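Local coordinates for protein MymaA.19257.a.B3 (Mycobacterium marinum, PDB 6Q10) that is of unknown function but is the soluble part of a conserved, probably membrane-anchored secreted protein with a LytR_C domain, possibly linked to the mycobacterial cell envelope, at residues A[75-88]-A[98-112]. Residues are numbered along the deposited sequence; the frame is centred on the assembly and turned at random.
With EDO (1,2-ethanediol), chain B.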
loop_
_atom_site.group_PDB
_atom_site.type_symbol
_atom_site.label_atom_id
_atom_site.label_comp_id
_atom_site.label_asym_id
_atom_site.label_seq_id
_atom_site.Cartn_x
_atom_site.Cartn_y
_atom_site.Cartn_z
ATOM N N GLN A 75 -1.062 -10.650 -6.295
ATOM C CA GLN A 75 -0.015 -9.762 -5.779
ATOM C C GLN A 75 -0.220 -9.463 -4.304
ATOM O O GLN A 75 0.750 -9.399 -3.540
ATOM C CB GLN A 75 0.014 -8.427 -6.521
ATOM C CG GLN A 75 0.425 -8.541 -7.957
ATOM C CD GLN A 75 1.888 -8.904 -8.163
ATOM O OE1 GLN A 75 2.785 -8.213 -7.699
ATOM N NE2 GLN A 75 2.124 -9.997 -8.887
ATOM N N GLY A 76 -1.455 -9.204 -3.892
ATOM C CA GLY A 76 -1.720 -8.934 -2.491
ATOM C C GLY A 76 -2.908 -8.014 -2.315
ATOM O O GLY A 76 -3.695 -7.809 -3.218
ATOM N N GLN A 77 -3.035 -7.474 -1.105
ATOM C CA GLN A 77 -4.179 -6.640 -0.746
ATOM C C GLN A 77 -3.693 -5.457 0.061
ATOM O O GLN A 77 -2.655 -5.530 0.719
ATOM C CB GLN A 77 -5.219 -7.397 0.110
ATOM C CG GLN A 77 -5.761 -8.588 -0.589
ATOM C CD GLN A 77 -6.649 -9.435 0.292
ATOM O OE1 GLN A 77 -6.572 -9.385 1.529
ATOM N NE2 GLN A 77 -7.505 -10.233 -0.353
ATOM N N ILE A 78 -4.440 -4.360 0.010
ATOM C CA ILE A 78 -4.258 -3.263 0.951
ATOM C C ILE A 78 -5.562 -3.120 1.713
ATOM O O ILE A 78 -6.617 -2.914 1.100
ATOM C CB ILE A 78 -3.877 -1.955 0.249
ATOM C CG1 ILE A 78 -2.571 -2.141 -0.523
ATOM C CG2 ILE A 78 -3.695 -0.820 1.284
ATOM C CD1 ILE A 78 -2.233 -0.944 -1.437
ATOM N N ARG A 79 -5.503 -3.303 3.031
ATOM C CA ARG A 79 -6.692 -3.315 3.884
ATOM C C ARG A 79 -6.646 -2.101 4.803
ATOM O O ARG A 79 -5.601 -1.805 5.397
ATOM C CB ARG A 79 -6.770 -4.589 4.714
ATOM C CG ARG A 79 -6.697 -5.898 3.938
ATOM C CD ARG A 79 -6.658 -7.045 4.932
ATOM N NE ARG A 79 -6.438 -8.314 4.235
ATOM C CZ ARG A 79 -5.903 -9.389 4.790
ATOM N NH1 ARG A 79 -5.529 -9.369 6.068
ATOM N NH2 ARG A 79 -5.731 -10.499 4.063
ATOM N N PHE A 80 -7.769 -1.400 4.919
ATOM C CA PHE A 80 -7.774 -0.125 5.639
ATOM C C PHE A 80 -9.201 0.208 6.028
ATOM O O PHE A 80 -10.161 -0.385 5.532
ATOM C CB PHE A 80 -7.201 1.004 4.767
ATOM C CG PHE A 80 -7.901 1.136 3.448
ATOM C CD1 PHE A 80 -8.907 2.063 3.264
ATOM C CD2 PHE A 80 -7.547 0.323 2.383
ATOM C CE1 PHE A 80 -9.556 2.173 2.049
ATOM C CE2 PHE A 80 -8.193 0.435 1.160
ATOM C CZ PHE A 80 -9.206 1.356 1.003
ATOM N N GLY A 81 -9.330 1.178 6.926
ATOM C CA GLY A 81 -10.599 1.806 7.204
ATOM C C GLY A 81 -10.613 3.211 6.617
ATOM O O GLY A 81 -9.603 3.723 6.149
ATOM N N THR A 82 -11.769 3.863 6.746
ATOM C CA THR A 82 -11.912 5.165 6.112
ATOM C C THR A 82 -10.861 6.151 6.616
ATOM O O THR A 82 -10.314 6.939 5.827
ATOM C CB THR A 82 -13.322 5.685 6.342
ATOM O OG1 THR A 82 -14.248 4.763 5.746
ATOM C CG2 THR A 82 -13.477 7.053 5.695
ATOM N N ALA A 83 -10.540 6.113 7.912
ATOM C CA ALA A 83 -9.518 7.016 8.438
ATOM C C ALA A 83 -8.146 6.762 7.839
ATOM O O ALA A 83 -7.278 7.639 7.908
ATOM C CB ALA A 83 -9.417 6.897 9.965
ATOM N N GLY A 84 -7.915 5.584 7.282
ATOM C CA GLY A 84 -6.612 5.259 6.769
ATOM C C GLY A 84 -6.526 5.349 5.265
ATOM O O GLY A 84 -5.525 4.895 4.698
ATOM N N GLN A 85 -7.529 5.937 4.609
ATOM C CA GLN A 85 -7.558 5.843 3.152
ATOM C C GLN A 85 -6.393 6.589 2.506
ATOM O O GLN A 85 -5.887 6.144 1.470
ATOM C CB GLN A 85 -8.906 6.320 2.594
ATOM C CG GLN A 85 -9.210 7.789 2.707
ATOM C CD GLN A 85 -10.531 8.138 2.030
ATOM O OE1 GLN A 85 -11.346 7.253 1.745
ATOM N NE2 GLN A 85 -10.739 9.422 1.757
ATOM N N ALA A 86 -5.940 7.714 3.079
ATOM C CA ALA A 86 -4.801 8.399 2.462
ATOM C C ALA A 86 -3.518 7.600 2.615
ATOM O O ALA A 86 -2.680 7.597 1.706
ATOM C CB ALA A 86 -4.621 9.799 3.053
ATOM N N THR A 87 -3.337 6.909 3.746
ATOM C CA THR A 87 -2.205 6.014 3.853
ATOM C C THR A 87 -2.296 4.896 2.835
ATOM O O THR A 87 -1.302 4.551 2.183
ATOM C CB THR A 87 -2.130 5.455 5.264
ATOM O OG1 THR A 87 -1.815 6.542 6.149
ATOM C CG2 THR A 87 -1.043 4.405 5.351
ATOM N N ALA A 88 -3.484 4.323 2.676
ATOM C CA ALA A 88 -3.629 3.260 1.691
ATOM C C ALA A 88 -3.298 3.766 0.290
ATOM O O ALA A 88 -2.693 3.046 -0.508
ATOM C CB ALA A 88 -5.051 2.703 1.736
ATOM N N THR A 98 -2.123 -4.532 -6.171
ATOM C CA THR A 98 -2.868 -5.144 -5.079
ATOM C C THR A 98 -4.345 -4.743 -5.143
ATOM O O THR A 98 -4.720 -3.764 -5.800
ATOM C CB THR A 98 -2.278 -4.752 -3.731
ATOM O OG1 THR A 98 -2.259 -3.324 -3.620
ATOM C CG2 THR A 98 -0.865 -5.331 -3.569
ATOM N N GLU A 99 -5.186 -5.546 -4.483
ATOM C CA GLU A 99 -6.619 -5.296 -4.367
ATOM C C GLU A 99 -6.871 -4.486 -3.103
ATOM O O GLU A 99 -6.280 -4.761 -2.053
ATOM C CB GLU A 99 -7.403 -6.612 -4.311
ATOM C CG GLU A 99 -7.160 -7.461 -5.532
ATOM C CD GLU A 99 -8.250 -8.480 -5.734
ATOM O OE1 GLU A 99 -8.965 -8.781 -4.757
ATOM O OE2 GLU A 99 -8.398 -8.963 -6.879
ATOM N N LEU A 100 -7.764 -3.500 -3.205
ATOM C CA LEU A 100 -8.072 -2.581 -2.103
ATOM C C LEU A 100 -9.341 -3.007 -1.377
ATOM O O LEU A 100 -10.384 -3.171 -2.013
ATOM C CB LEU A 100 -8.284 -1.163 -2.649
ATOM C CG LEU A 100 -7.155 -0.597 -3.503
ATOM C CD1 LEU A 100 -7.612 0.694 -4.178
ATOM C CD2 LEU A 100 -5.943 -0.370 -2.637
ATOM N N PHE A 101 -9.271 -3.084 -0.032
ATOM C CA PHE A 101 -10.428 -3.426 0.793
ATOM C C PHE A 101 -10.566 -2.452 1.949
ATOM O O PHE A 101 -9.625 -2.280 2.724
ATOM C CB PHE A 101 -10.297 -4.854 1.338
ATOM C CG PHE A 101 -10.509 -5.897 0.280
ATOM C CD1 PHE A 101 -11.784 -6.318 -0.061
ATOM C CD2 PHE A 101 -9.417 -6.401 -0.417
ATOM C CE1 PHE A 101 -11.966 -7.267 -1.046
ATOM C CE2 PHE A 101 -9.605 -7.364 -1.401
ATOM C CZ PHE A 101 -10.877 -7.766 -1.722
ATOM N N ASN A 102 -11.762 -1.883 2.106
ATOM C CA ASN A 102 -12.096 -1.120 3.306
ATOM C C ASN A 102 -12.783 -2.080 4.266
ATOM O O ASN A 102 -13.921 -2.499 4.026
ATOM C CB ASN A 102 -12.990 0.068 2.963
ATOM C CG ASN A 102 -13.295 0.937 4.172
ATOM O OD1 ASN A 102 -13.433 0.437 5.277
ATOM N ND2 ASN A 102 -13.406 2.254 3.955
ATOM N N ASP A 103 -12.082 -2.467 5.323
ATOM C CA ASP A 103 -12.590 -3.491 6.225
ATOM C C ASP A 103 -13.289 -2.896 7.434
ATOM O O ASP A 103 -13.650 -3.629 8.347
ATOM C CB ASP A 103 -11.470 -4.459 6.634
ATOM C CG ASP A 103 -10.410 -3.829 7.539
ATOM O OD1 ASP A 103 -10.473 -2.619 7.872
ATOM O OD2 ASP A 103 -9.498 -4.585 7.931
ATOM N N GLY A 104 -13.534 -1.594 7.425
ATOM C CA GLY A 104 -14.356 -0.987 8.436
ATOM C C GLY A 104 -13.649 -0.705 9.736
ATOM O O GLY A 104 -14.314 -0.315 10.701
ATOM N N ARG A 105 -12.336 -0.890 9.798
ATOM C CA ARG A 105 -11.632 -0.615 11.046
ATOM C C ARG A 105 -11.745 0.864 11.410
ATOM O O ARG A 105 -11.873 1.733 10.538
ATOM C CB ARG A 105 -10.160 -1.028 10.942
ATOM C CG ARG A 105 -9.309 -0.097 10.040
ATOM C CD ARG A 105 -7.895 -0.607 9.905
ATOM N NE ARG A 105 -7.868 -1.845 9.132
ATOM C CZ ARG A 105 -6.766 -2.547 8.912
ATOM N NH1 ARG A 105 -5.608 -2.136 9.418
ATOM N NH2 ARG A 105 -6.837 -3.689 8.238
ATOM N N ALA A 106 -11.653 1.148 12.714
ATOM C CA ALA A 106 -11.907 2.493 13.211
ATOM C C ALA A 106 -10.656 3.351 13.290
ATOM O O ALA A 106 -10.779 4.574 13.407
ATOM C CB ALA A 106 -12.572 2.449 14.591
ATOM N N ASP A 107 -9.463 2.757 13.221
ATOM C CA ASP A 107 -8.233 3.531 13.320
ATOM C C ASP A 107 -7.648 3.781 11.932
ATOM O O ASP A 107 -8.225 3.416 10.903
ATOM C CB ASP A 107 -7.233 2.835 14.252
ATOM C CG ASP A 107 -6.606 1.562 13.662
ATOM O OD1 ASP A 107 -6.644 1.333 12.455
ATOM O OD2 ASP A 107 -6.023 0.775 14.435
ATOM N N ASP A 108 -6.476 4.408 11.895
ATOM C CA ASP A 108 -5.883 4.824 10.636
ATOM C C ASP A 108 -4.797 3.871 10.148
ATOM O O ASP A 108 -4.039 4.222 9.238
ATOM C CB ASP A 108 -5.337 6.256 10.769
ATOM C CG ASP A 108 -4.310 6.393 11.865
ATOM O OD1 ASP A 108 -3.995 5.404 12.555
ATOM O OD2 ASP A 108 -3.812 7.518 12.058
ATOM N N SER A 109 -4.709 2.680 10.731
ATOM C CA SER A 109 -3.696 1.736 10.308
ATOM C C SER A 109 -4.084 1.131 8.969
ATOM O O SER A 109 -5.264 1.061 8.593
ATOM C CB SER A 109 -3.532 0.622 11.334
ATOM O OG SER A 109 -4.715 -0.169 11.414
ATOM N N VAL A 110 -3.064 0.676 8.252
ATOM C CA VAL A 110 -3.245 0.056 6.947
ATOM C C VAL A 110 -2.394 -1.206 6.878
ATOM O O VAL A 110 -1.221 -1.191 7.279
ATOM C CB VAL A 110 -2.836 1.050 5.851
ATOM C CG1 VAL A 110 -2.850 0.357 4.494
ATOM C CG2 VAL A 110 -3.783 2.264 5.871
ATOM N N ASP A 111 -2.977 -2.303 6.373
ATOM C CA ASP A 111 -2.233 -3.541 6.180
ATOM C C ASP A 111 -1.911 -3.718 4.699
ATOM O O ASP A 111 -2.826 -3.747 3.877
ATOM C CB ASP A 111 -3.040 -4.738 6.672
ATOM C CG ASP A 111 -3.429 -4.635 8.153
ATOM O OD1 ASP A 111 -2.722 -3.948 8.905
ATOM O OD2 ASP A 111 -4.441 -5.236 8.559
ATOM N N LEU A 112 -0.619 -3.868 4.371
ATOM C CA LEU A 112 -0.165 -4.293 3.051
ATOM C C LEU A 112 0.065 -5.793 3.143
ATOM O O LEU A 112 0.943 -6.245 3.885
ATOM C CB LEU A 112 1.115 -3.567 2.642
ATOM C CG LEU A 112 1.761 -4.133 1.385
ATOM C CD1 LEU A 112 0.829 -4.036 0.157
ATOM C CD2 LEU A 112 3.076 -3.360 1.161
HETATM C C1 EDO B . -8.957 -2.097 -6.712
HETATM O O1 EDO B . -9.328 -2.814 -5.517
HETATM C C2 EDO B . -7.711 -2.695 -7.351
HETATM O O2 EDO B . -7.918 -4.082 -7.634
HETATM O O HOH W 1 -7.437 -10.108 -3.229
HETATM O O HOH W 2 -5.795 -7.489 8.214
HETATM O O HOH W 3 -7.346 2.573 8.361
HETATM O O HOH W 4 -13.814 2.529 8.506
HETATM O O HOH W 5 -11.272 4.272 10.035
HETATM O O HOH W 6 -1.895 5.650 8.656
#
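Strand 76-80 and strand 99-102 are the two parallel arms of a beta-alpha-beta crossover through helix 85-94. Strand 110-112 runs antiparallel along the other edge of 76-80, making it an inner strand of the mixed sheet of this LytR_C domain. Phe101 N bonds to Ile78 O at 2.9 Å on one edge. Arg79 and Asp111 exchange both backbone bonds on the other. Ile78, Phe80, Leu100 and Val110 face the helix. Ile78 CG2 meets Val110 CG1 at 3.5 Å, and Ile78 lies beside Leu100, pointing the same way. With CG between the backbone N and the carbonyl carbon (chi1 55°), the Phe80 ring lies between two partners, both offset toward its rim. Phe101 O is over one face, 3.3 Å from Phe80 CD2, and Ala88 CB is over the opposite face. Gln77, Arg79 and Phe101 are on the reverse side. There Gln77 OE1 accepts from both NE and NH2 of Arg79, in the guanidinium plane. The Arg105 guanidinium lies over Arg79 O and Phe80 CA. It grips Asp103 side-on, with NE to OD1 at 3.0 Å and NH2 to OD2 at 2.8 Å. NH2 also reaches Asp111 OD2 at 2.9 Å, and Asp111 has a second partner in Arg33. Just past strand 76-80, Thr82 OG1 accepts from Asn102 ND2 at 3.2 Å, in the Asn102 amide plane. The helix-facing side is thus mainly apolar, while Asp103, Ser109 and Asp111 hold the Arg105 guanidinium over the Arg79-Phe80 backbone, probably pinning the 103-109 loop against strand 76-80.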